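Local coordinates for amidohydrolase (Xanthomonas campestris pv. campestris, PDB 4DZH), which probably deaminates adenosine-type nucleosides such as 5'-methylthioadenosine, as a zinc-dependent enzyme of the amidohydrolase superfamily with a TIM-barrel fold, at residues W99-Q102 and H103-V107; A109-G113 and P114-A118; W441-R444 and I445-V448. All blocks are in the same frame, centred on the assembly; numbering follows the deposited sequence.

Contact 1. Residues W99-Q102 and H103-V107; sequences WLQQ and HIWPV
With chi1 near 180° (-177°), W99 turns its indole toward I104, five residues on, which sets CG1 opposite its own carbonyl carbon (chi1 -62°); together these rotations lay the isoleucine methylene over the indole. I104 CG1 stands above the middle of one ring face, 3.6 Å from W99 CE2, in a CH-pi contact centred on the pyrrole ring and 17° off its normal. I104 CD1 continues over the NE1 side of the same indole.

One residue further along, the pairing recurs with its partners reversed. L100 CB sits over the six-membered ring of W105, 3.9 Å from its centroid, and L100 CD2 reaches W105 NE1 at 3.6 Å. Beside it, Q101 runs in the same direction as the W105 side chain, its CG packed 3.4 Å from W105 CZ3.

The five-residue spacing of both pairs follows from the backbone. I104 N bonds W99 O at 2.8 Å, nearly straight and in the carbonyl plane, and W105 N bonds L100 O at 2.8 Å with the donor tilted out of the L100 carbonyl plane. Both bonds span i to i+5, so the helix is widened here by one residue. P106 has no N-H to give to the preceding turn; its CG instead lies against Q101 O, and the helix kinks.

Around this turn, I104 touches M84, H103 ND1 bonds V98 O, and W99 NE1 makes a weak bond to A319 O. The W99 side chain comes within about 5 Å of a bound zinc ion and about 6 Å of the D316 side chain. The arrangement is characteristic of a pi-bulge followed by a proline kink, in a helix that borders the metal site of an amidohydrolase TIM barrel.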
ATOM      1  N   TRP A  99       7.268   8.983  20.645  1.00 38.34           N
ATOM      2  CA  TRP A  99       6.821   7.630  20.302  1.00 35.62           C
ATOM      3  C   TRP A  99       7.519   6.615  21.199  1.00 37.04           C
ATOM      4  O   TRP A  99       6.867   5.827  21.893  1.00 35.89           O
ATOM      5  CB  TRP A  99       7.115   7.355  18.810  1.00 35.63           C
ATOM      6  CG  TRP A  99       6.679   6.045  18.234  1.00 34.03           C
ATOM      7  CD1 TRP A  99       5.397   5.623  17.999  1.00 34.80           C
ATOM      8  CD2 TRP A  99       7.532   4.995  17.757  1.00 31.36           C
ATOM      9  NE1 TRP A  99       5.404   4.370  17.421  1.00 33.34           N
ATOM     10  CE2 TRP A  99       6.700   3.958  17.271  1.00 26.59           C
ATOM     11  CE3 TRP A  99       8.916   4.821  17.713  1.00 33.08           C
ATOM     12  CZ2 TRP A  99       7.205   2.771  16.762  1.00 29.29           C
ATOM     13  CZ3 TRP A  99       9.420   3.634  17.201  1.00 30.66           C
ATOM     14  CH2 TRP A  99       8.564   2.627  16.718  1.00 32.12           C
ATOM     15  N   LEU A 100       8.846   6.662  21.206  1.00 36.91           N
ATOM     16  CA  LEU A 100       9.639   5.698  21.972  1.00 36.97           C
ATOM     17  C   LEU A 100       9.520   5.900  23.476  1.00 38.31           C
ATOM     18  O   LEU A 100       9.043   5.015  24.199  1.00 36.75           O
ATOM     19  CB  LEU A 100      11.101   5.806  21.581  1.00 37.44           C
ATOM     20  CG  LEU A 100      11.359   5.290  20.174  1.00 40.27           C
ATOM     21  CD1 LEU A 100      12.694   5.770  19.649  1.00 42.84           C
ATOM     22  CD2 LEU A 100      11.297   3.764  20.187  1.00 42.11           C
ATOM     23  N   GLN A 101       9.954   7.067  23.938  1.00 40.87           N
ATOM     24  CA  GLN A 101      10.117   7.298  25.366  1.00 40.84           C
ATOM     25  C   GLN A 101       8.801   7.309  26.136  1.00 40.42           C
ATOM     26  O   GLN A 101       8.747   6.896  27.299  1.00 41.62           O
ATOM     27  CB  GLN A 101      10.856   8.613  25.632  1.00 44.88           C
ATOM     28  CG  GLN A 101      12.287   8.650  25.134  1.00 48.73           C
ATOM     29  CD  GLN A 101      13.019   9.895  25.594  1.00 55.29           C
ATOM     30  OE1 GLN A 101      12.421  10.799  26.188  1.00 57.52           O
ATOM     31  NE2 GLN A 101      14.325   9.949  25.328  1.00 57.90           N
ATOM     32  N   GLN A 102       7.747   7.808  25.509  1.00 37.56           N
ATOM     33  CA  GLN A 102       6.519   8.049  26.243  1.00 39.05           C
ATOM     34  C   GLN A 102       5.457   7.015  25.923  1.00 38.66           C
ATOM     35  O   GLN A 102       4.411   6.948  26.587  1.00 40.89           O
ATOM     36  CB  GLN A 102       6.014   9.480  26.008  1.00 44.36           C
ATOM     37  CG  GLN A 102       6.489  10.485  27.087  1.00 50.95           C
ATOM     38  CD  GLN A 102       7.528  11.486  26.583  1.00 57.37           C
ATOM     39  OE1 GLN A 102       7.243  12.321  25.714  1.00 59.45           O
ATOM     40  NE2 GLN A 102       8.734  11.426  27.155  1.00 59.62           N
ATOM     41  N   HIS A 103       5.740   6.163  24.940  1.00 34.87           N
ATOM     42  CA  HIS A 103       4.765   5.166  24.547  1.00 32.85           C
ATOM     43  C   HIS A 103       5.355   3.761  24.382  1.00 32.78           C
ATOM     44  O   HIS A 103       4.976   2.843  25.126  1.00 34.11           O
ATOM     45  CB  HIS A 103       4.001   5.608  23.275  1.00 33.20           C
ATOM     46  CG  HIS A 103       3.181   6.852  23.467  1.00 37.50           C
ATOM     47  ND1 HIS A 103       3.725   8.120  23.404  1.00 41.86           N
ATOM     48  CD2 HIS A 103       1.862   7.022  23.736  1.00 38.93           C
ATOM     49  CE1 HIS A 103       2.776   9.018  23.613  1.00 43.83           C
ATOM     50  NE2 HIS A 103       1.635   8.377  23.814  1.00 43.53           N
ATOM     51  N   ILE A 104       6.274   3.583  23.428  1.00 31.02           N
ATOM     52  CA  ILE A 104       6.764   2.231  23.120  1.00 31.18           C
ATOM     53  C   ILE A 104       7.560   1.589  24.272  1.00 32.39           C
ATOM     54  O   ILE A 104       7.198   0.505  24.752  1.00 31.81           O
ATOM     55  CB  ILE A 104       7.601   2.180  21.812  1.00 30.88           C
ATOM     56  CG1 ILE A 104       6.762   2.598  20.598  1.00 31.66           C
ATOM     57  CG2 ILE A 104       8.157   0.761  21.589  1.00 32.11           C
ATOM     58  CD1 ILE A 104       5.526   1.781  20.421  1.00 30.49           C
ATOM     59  N   TRP A 105       8.631   2.244  24.719  1.00 33.09           N
ATOM     60  CA  TRP A 105       9.426   1.687  25.831  1.00 37.08           C
ATOM     61  C   TRP A 105       8.612   1.447  27.113  1.00 35.58           C
ATOM     62  O   TRP A 105       8.687   0.364  27.683  1.00 31.61           O
ATOM     63  CB  TRP A 105      10.665   2.523  26.138  1.00 43.75           C
ATOM     64  CG  TRP A 105      11.633   2.634  24.996  1.00 52.21           C
ATOM     65  CD1 TRP A 105      11.772   1.769  23.935  1.00 55.89           C
ATOM     66  CD2 TRP A 105      12.586   3.686  24.782  1.00 55.33           C
ATOM     67  NE1 TRP A 105      12.760   2.222  23.082  1.00 57.21           N
ATOM     68  CE2 TRP A 105      13.276   3.392  23.581  1.00 56.69           C
ATOM     69  CE3 TRP A 105      12.930   4.841  25.494  1.00 56.23           C
ATOM     70  CZ2 TRP A 105      14.288   4.217  23.078  1.00 55.75           C
ATOM     71  CZ3 TRP A 105      13.936   5.659  24.990  1.00 56.19           C
ATOM     72  CH2 TRP A 105      14.599   5.339  23.792  1.00 56.03           C
ATOM     73  N   PRO A 106       7.815   2.437  27.564  1.00 35.41           N
ATOM     74  CA  PRO A 106       7.049   2.152  28.789  1.00 33.70           C
ATOM     75  C   PRO A 106       6.012   1.030  28.638  1.00 33.31           C
ATOM     76  O   PRO A 106       5.781   0.280  29.592  1.00 32.02           O
ATOM     77  CB  PRO A 106       6.334   3.478  29.085  1.00 35.50           C
ATOM     78  CG  PRO A 106       7.115   4.511  28.325  1.00 36.54           C
ATOM     79  CD  PRO A 106       7.640   3.832  27.111  1.00 34.83           C
ATOM     80  N   VAL A 107       5.385   0.905  27.472  1.00 31.15           N
ATOM     81  CA  VAL A 107       4.479  -0.217  27.288  1.00 30.18           C
ATOM     82  C   VAL A 107       5.246  -1.535  27.259  1.00 29.89           C
ATOM     83  O   VAL A 107       4.857  -2.492  27.933  1.00 31.03           O
ATOM     84  CB  VAL A 107       3.593  -0.063  26.039  1.00 31.14           C
ATOM     85  CG1 VAL A 107       2.835  -1.342  25.783  1.00 34.11           C
ATOM     86  CG2 VAL A 107       2.627   1.048  26.263  1.00 30.86           C
TER

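Contact 2. Residues A109-G113 and P114-A118; sequences AAVIG and PEFVA
The phenyl ring of F116 receives V111 on one face: V111 CG2 stands 3.5 Å above the ring plane, over its centre, and 14° off the normal from the centroid. This CH-pi contact is made by one methyl branch, whose nearest ring atom is F116 CE1 at 3.6 Å; V111 CB adds a looser touch at F116 CD1. The ring also meets W441 edge-to-face, and so joins the end of helix 96-111 to helix 431-447. I112 approaches obliquely, its CA 4.2 Å from F116 CD2, while its side chain turns to the loop residues Y140, F141 and F142.

A trans chi1 (173°) swings the F116 ring back across the turn toward V111 and the end of the preceding helix. F116 CB thereby lies close to V111 O, at 3.2 Å. That carbonyl is also linked to the new helix through a water, which donates to V111 O and accepts from F116 N at 2.9 Å. The water thus joins a backbone acceptor at the end of one helix to an N-H in the first turn of the next.

Between the two helices I112 leaves the helical path and G113 takes an extended conformation at the N-cap position. G113 O accepts from V117 N at 3.0 Å, nearly straight, closing the first turn; V117 CG2 also rests near this oxygen. P114, the first helical residue, has no N-H needing an acceptor, and its ring packs on V145 of helix 143-152, where A118 also lands. The arrangement is typical of a tight helix-to-helix corner with a glycine N-cap and proline at N1, bridged by a hydrophobic pair from the helix end to the new first turn.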
ATOM      1  N   ALA A 109       8.095  -2.208  28.595  1.00 31.29           N
ATOM      2  CA  ALA A 109       8.596  -2.452  29.943  1.00 31.77           C
ATOM      3  C   ALA A 109       7.511  -3.126  30.780  1.00 32.29           C
ATOM      4  O   ALA A 109       7.792  -4.007  31.607  1.00 32.69           O
ATOM      5  CB  ALA A 109       9.018  -1.144  30.585  1.00 32.00           C
ATOM      6  N   ALA A 110       6.271  -2.731  30.538  1.00 29.14           N
ATOM      7  CA  ALA A 110       5.165  -3.215  31.338  1.00 29.13           C
ATOM      8  C   ALA A 110       4.708  -4.601  30.910  1.00 31.08           C
ATOM      9  O   ALA A 110       4.204  -5.359  31.722  1.00 37.16           O
ATOM     10  CB  ALA A 110       4.007  -2.228  31.282  1.00 27.79           C
ATOM     11  N   VAL A 111       4.885  -4.938  29.634  1.00 29.44           N
ATOM     12  CA  VAL A 111       4.280  -6.161  29.086  1.00 29.74           C
ATOM     13  C   VAL A 111       5.255  -7.221  28.591  1.00 26.50           C
ATOM     14  O   VAL A 111       4.853  -8.376  28.423  1.00 28.92           O
ATOM     15  CB  VAL A 111       3.293  -5.866  27.907  1.00 38.05           C
ATOM     16  CG1 VAL A 111       2.195  -4.897  28.328  1.00 37.81           C
ATOM     17  CG2 VAL A 111       4.050  -5.364  26.646  1.00 31.89           C
ATOM     18  N   ILE A 112       6.509  -6.866  28.324  1.00 23.66           N
ATOM     19  CA  ILE A 112       7.433  -7.854  27.759  1.00 26.75           C
ATOM     20  C   ILE A 112       7.656  -9.052  28.709  1.00 29.71           C
ATOM     21  O   ILE A 112       7.884  -8.896  29.910  1.00 35.88           O
ATOM     22  CB  ILE A 112       8.787  -7.242  27.277  1.00 34.97           C
ATOM     23  CG1 ILE A 112       8.619  -6.528  25.930  1.00 35.33           C
ATOM     24  CG2 ILE A 112       9.809  -8.316  27.023  1.00 37.21           C
ATOM     25  CD1 ILE A 112       9.951  -6.013  25.333  1.00 38.63           C
ATOM     26  N   GLY A 113       7.554 -10.245  28.138  1.00 25.25           N
ATOM     27  CA  GLY A 113       7.789 -11.488  28.870  1.00 26.91           C
ATOM     28  C   GLY A 113       7.453 -12.625  27.920  1.00 24.18           C
ATOM     29  O   GLY A 113       7.069 -12.397  26.757  1.00 24.66           O
ATOM     30  N   PRO A 114       7.558 -13.870  28.398  1.00 25.46           N
ATOM     31  CA  PRO A 114       7.349 -14.957  27.431  1.00 24.53           C
ATOM     32  C   PRO A 114       5.951 -15.056  26.839  1.00 26.54           C
ATOM     33  O   PRO A 114       5.809 -15.434  25.675  1.00 23.86           O
ATOM     34  CB  PRO A 114       7.644 -16.231  28.250  1.00 23.36           C
ATOM     35  CG  PRO A 114       8.402 -15.781  29.400  1.00 24.45           C
ATOM     36  CD  PRO A 114       8.063 -14.350  29.692  1.00 27.71           C
ATOM     37  N   GLU A 115       4.915 -14.727  27.612  0.53 24.44           N
ATOM     38  CA  GLU A 115       3.550 -14.830  27.102  0.53 24.43           C
ATOM     39  C   GLU A 115       3.311 -13.798  26.010  0.53 22.25           C
ATOM     40  O   GLU A 115       2.747 -14.107  24.958  0.53 22.19           O
ATOM     41  CB  GLU A 115       2.518 -14.641  28.220  0.53 27.25           C
ATOM     42  CG  GLU A 115       2.547 -15.739  29.262  0.53 30.13           C
ATOM     43  CD  GLU A 115       2.026 -17.059  28.734  0.53 30.32           C
ATOM     44  OE1 GLU A 115       0.971 -17.072  28.054  0.53 31.37           O
ATOM     45  OE2 GLU A 115       2.676 -18.095  29.014  0.53 34.19           O
ATOM     46  N   PHE A 116       3.719 -12.565  26.285  1.00 23.32           N
ATOM     47  CA  PHE A 116       3.528 -11.483  25.332  1.00 26.08           C
ATOM     48  C   PHE A 116       4.252 -11.816  24.017  1.00 21.73           C
ATOM     49  O   PHE A 116       3.706 -11.675  22.912  1.00 19.54           O
ATOM     50  CB  PHE A 116       4.049 -10.184  25.936  1.00 22.14           C
ATOM     51  CG  PHE A 116       4.052  -9.009  24.964  1.00 19.80           C
ATOM     52  CD1 PHE A 116       2.890  -8.283  24.719  1.00 21.53           C
ATOM     53  CD2 PHE A 116       5.224  -8.655  24.307  1.00 22.68           C
ATOM     54  CE1 PHE A 116       2.889  -7.211  23.817  1.00 23.00           C
ATOM     55  CE2 PHE A 116       5.239  -7.556  23.408  1.00 22.90           C
ATOM     56  CZ  PHE A 116       4.075  -6.846  23.172  1.00 22.09           C
ATOM     57  N   VAL A 117       5.485 -12.276  24.154  1.00 21.31           N
ATOM     58  CA  VAL A 117       6.257 -12.586  22.967  1.00 18.14           C
ATOM     59  C   VAL A 117       5.667 -13.767  22.214  1.00 18.84           C
ATOM     60  O   VAL A 117       5.594 -13.767  20.981  1.00 17.55           O
ATOM     61  CB  VAL A 117       7.706 -12.782  23.343  1.00 17.80           C
ATOM     62  CG1 VAL A 117       8.506 -13.384  22.205  1.00 18.14           C
ATOM     63  CG2 VAL A 117       8.289 -11.465  23.782  1.00 19.65           C
ATOM     64  N   ALA A 118       5.223 -14.796  22.931  1.00 18.54           N
ATOM     65  CA  ALA A 118       4.612 -15.907  22.228  1.00 17.76           C
ATOM     66  C   ALA A 118       3.313 -15.517  21.511  1.00 17.41           C
ATOM     67  O   ALA A 118       3.091 -15.938  20.371  1.00 17.09           O
ATOM     68  CB  ALA A 118       4.365 -17.106  23.178  1.00 17.98           C
TER
HETATM   69  O   HOH W   1       4.445 -11.591  28.885  1.00 34.77           O

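Contact 3. Residues W441-R444 and I445-V448; sequences WRDR and IRTV
The last turns of the C-terminal helix 431-447 lie at the subunit interface, where R442 and R446, one turn apart, stack their guanidinium groups. The planes are 8° from parallel with centres 3.4 Å apart, and R446 NH2 stands over the middle of the R442 group. Bends at chi2 and chi3 (-82° and -54°) bring the R442 guanidinium flat against that of R446, which is extended from CG to NE.

The closeness of the two positive groups is probably eased by nearby acceptors. D443 OD1 lies at the edge of the R442 guanidinium, in its plane, and takes R442 NE in a salt bridge of 3.3 Å; the N-H meets this oxygen from above the carboxylate plane. The same OD1 is 4.2 Å from R446 NH2 but well out of that guanidinium plane, so no N-H points at it and any effect is probably charge alone. R442 NH2 bonds L394 O of the second subunit, whose L394 packs on R446 and H395 on R442.

On another side of the helix, I445 CD1 is pressed close to W441 O (3.0 Å), its chi2 lying away from a staggered value. W441 NE1 bonds D119, and one face of its indole carries R444 NH1, offset toward the rim. I445 N to W441 O and R446 N to R442 O are regular alpha-helical bonds.

Near the C terminus, T447 N bonds R444 O at 3.3 Å from above the carbonyl plane and keeps a weak bond to D443 O, while T447 OG1 reaches R444 O at 2.7 Å, more nearly in plane. The i/i+4 arginine stack and the threonine hydroxyl bonded to the carbonyl three residues earlier belong to the last turns of a C-terminal helix that meets the second subunit.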
ATOM      1  N   TRP A 441      -4.913  -8.386  25.202  1.00 24.96           N
ATOM      2  CA  TRP A 441      -3.717  -7.566  25.245  1.00 27.70           C
ATOM      3  C   TRP A 441      -4.028  -6.078  25.072  1.00 22.05           C
ATOM      4  O   TRP A 441      -3.352  -5.213  25.661  1.00 25.57           O
ATOM      5  CB  TRP A 441      -2.735  -8.048  24.181  1.00 30.38           C
ATOM      6  CG  TRP A 441      -1.986  -9.256  24.667  1.00 26.33           C
ATOM      7  CD1 TRP A 441      -2.099 -10.549  24.225  1.00 27.03           C
ATOM      8  CD2 TRP A 441      -1.051  -9.264  25.733  1.00 24.85           C
ATOM      9  NE1 TRP A 441      -1.240 -11.365  24.955  1.00 22.81           N
ATOM     10  CE2 TRP A 441      -0.586 -10.590  25.878  1.00 24.54           C
ATOM     11  CE3 TRP A 441      -0.541  -8.268  26.580  1.00 27.38           C
ATOM     12  CZ2 TRP A 441       0.353 -10.942  26.833  1.00 25.28           C
ATOM     13  CZ3 TRP A 441       0.398  -8.611  27.524  1.00 27.30           C
ATOM     14  CH2 TRP A 441       0.837  -9.943  27.648  1.00 24.50           C
ATOM     15  N   ARG A 442      -5.047  -5.800  24.275  1.00 25.63           N
ATOM     16  CA  ARG A 442      -5.494  -4.426  24.042  1.00 27.23           C
ATOM     17  C   ARG A 442      -5.903  -3.791  25.372  1.00 26.28           C
ATOM     18  O   ARG A 442      -5.466  -2.696  25.713  1.00 28.57           O
ATOM     19  CB  ARG A 442      -6.667  -4.428  23.065  1.00 25.90           C
ATOM     20  CG  ARG A 442      -6.860  -3.120  22.310  1.00 31.54           C
ATOM     21  CD  ARG A 442      -7.603  -2.162  23.175  1.00 31.18           C
ATOM     22  NE  ARG A 442      -8.833  -2.776  23.642  1.00 34.03           N
ATOM     23  CZ  ARG A 442      -9.946  -2.811  22.916  1.00 39.07           C
ATOM     24  NH1 ARG A 442     -11.052  -3.372  23.400  1.00 44.97           N
ATOM     25  NH2 ARG A 442      -9.956  -2.254  21.703  1.00 37.79           N
ATOM     26  N   ASP A 443      -6.683  -4.529  26.148  1.00 28.21           N
ATOM     27  CA  ASP A 443      -7.098  -4.086  27.499  1.00 33.32           C
ATOM     28  C   ASP A 443      -5.953  -3.906  28.526  1.00 31.83           C
ATOM     29  O   ASP A 443      -5.942  -2.943  29.310  1.00 31.63           O
ATOM     30  CB  ASP A 443      -8.135  -5.044  28.062  1.00 32.89           C
ATOM     31  CG  ASP A 443      -9.427  -5.075  27.239  1.00 35.59           C
ATOM     32  OD1 ASP A 443      -9.750  -4.095  26.501  1.00 35.33           O
ATOM     33  OD2 ASP A 443     -10.129  -6.092  27.339  1.00 37.91           O
ATOM     34  N   ARG A 444      -4.986  -4.821  28.510  1.00 30.19           N
ATOM     35  CA  ARG A 444      -3.844  -4.740  29.411  1.00 28.83           C
ATOM     36  C   ARG A 444      -3.008  -3.535  29.135  1.00 31.81           C
ATOM     37  O   ARG A 444      -2.604  -2.831  30.064  1.00 34.89           O
ATOM     38  CB  ARG A 444      -2.958  -5.974  29.254  1.00 27.24           C
ATOM     39  CG  ARG A 444      -3.571  -7.190  29.825  1.00 28.87           C
ATOM     40  CD  ARG A 444      -2.572  -8.301  29.853  1.00 28.25           C
ATOM     41  NE  ARG A 444      -3.104  -9.445  30.595  1.00 27.98           N
ATOM     42  CZ  ARG A 444      -2.518 -10.632  30.612  1.00 28.36           C
ATOM     43  NH1 ARG A 444      -1.381 -10.827  29.956  1.00 29.23           N
ATOM     44  NH2 ARG A 444      -3.077 -11.622  31.280  1.00 25.09           N
ATOM     45  N   ILE A 445      -2.742  -3.297  27.842  1.00 26.96           N
ATOM     46  CA  ILE A 445      -1.942  -2.162  27.446  1.00 30.52           C
ATOM     47  C   ILE A 445      -2.654  -0.857  27.844  1.00 33.70           C
ATOM     48  O   ILE A 445      -2.011   0.126  28.274  1.00 37.31           O
ATOM     49  CB  ILE A 445      -1.615  -2.262  25.915  1.00 29.60           C
ATOM     50  CG1 ILE A 445      -0.684  -3.471  25.673  1.00 28.73           C
ATOM     51  CG2 ILE A 445      -1.018  -0.970  25.376  1.00 29.83           C
ATOM     52  CD1 ILE A 445      -0.877  -4.184  24.310  1.00 26.70           C
ATOM     53  N   ARG A 446      -3.981  -0.855  27.713  1.00 35.65           N
ATOM     54  CA  ARG A 446      -4.793   0.334  28.016  1.00 37.86           C
ATOM     55  C   ARG A 446      -4.574   0.855  29.443  1.00 41.29           C
ATOM     56  O   ARG A 446      -4.571   2.059  29.692  1.00 43.61           O
ATOM     57  CB  ARG A 446      -6.278   0.059  27.750  1.00 38.28           C
ATOM     58  CG  ARG A 446      -6.679   0.355  26.314  1.00 38.84           C
ATOM     59  CD  ARG A 446      -8.192   0.272  26.085  1.00 42.45           C
ATOM     60  NE  ARG A 446      -8.535   0.642  24.706  1.00 44.51           N
ATOM     61  CZ  ARG A 446      -9.687   0.345  24.111  1.00 46.66           C
ATOM     62  NH1 ARG A 446      -9.899   0.727  22.856  1.00 49.09           N
ATOM     63  NH2 ARG A 446     -10.624  -0.337  24.766  1.00 46.97           N
ATOM     64  N   THR A 447      -4.347  -0.062  30.366  1.00 40.23           N
ATOM     65  CA  THR A 447      -4.123   0.300  31.764  1.00 38.15           C
ATOM     66  C   THR A 447      -2.717   0.885  32.069  1.00 45.87           C
ATOM     67  O   THR A 447      -2.541   1.600  33.057  1.00 47.63           O
ATOM     68  CB  THR A 447      -4.367  -0.921  32.643  1.00 34.20           C
ATOM     69  OG1 THR A 447      -3.284  -1.850  32.438  1.00 37.47           O
ATOM     70  CG2 THR A 447      -5.711  -1.570  32.237  1.00 27.69           C
ATOM     71  N   VAL A 448      -1.735   0.603  31.222  1.00 44.53           N
ATOM     72  CA  VAL A 448      -0.339   0.975  31.514  1.00 47.83           C
ATOM     73  C   VAL A 448      -0.074   2.464  31.815  1.00 51.24           C
ATOM     74  O   VAL A 448      -0.183   3.334  30.948  1.00 52.85           O
ATOM     75  CB  VAL A 448       0.635   0.448  30.418  1.00 44.15           C
ATOM     76  CG1 VAL A 448       2.058   0.991  30.627  1.00 43.74           C
ATOM     77  CG2 VAL A 448       0.625  -1.065  30.422  1.00 42.07           C
TER

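Following the chain from the N terminus, contact 1 lies midway along helix 96-111, contact 2 turns the chain from that helix into helix 114-130, and contact 3 comes some 320 residues later in the closing helix 431-447. All three are local and run in series, so none nests or crosses. The long-range ties are between them. V107 meets I445, and P106 O touches V448 CG1, joining contact 1 to contact 3. A110 packs on V448, and V111 packs on W441 and I445, joining contact 2 to contact 3. The C-terminal helix is thereby fixed to two consecutive helices of the barrel domain.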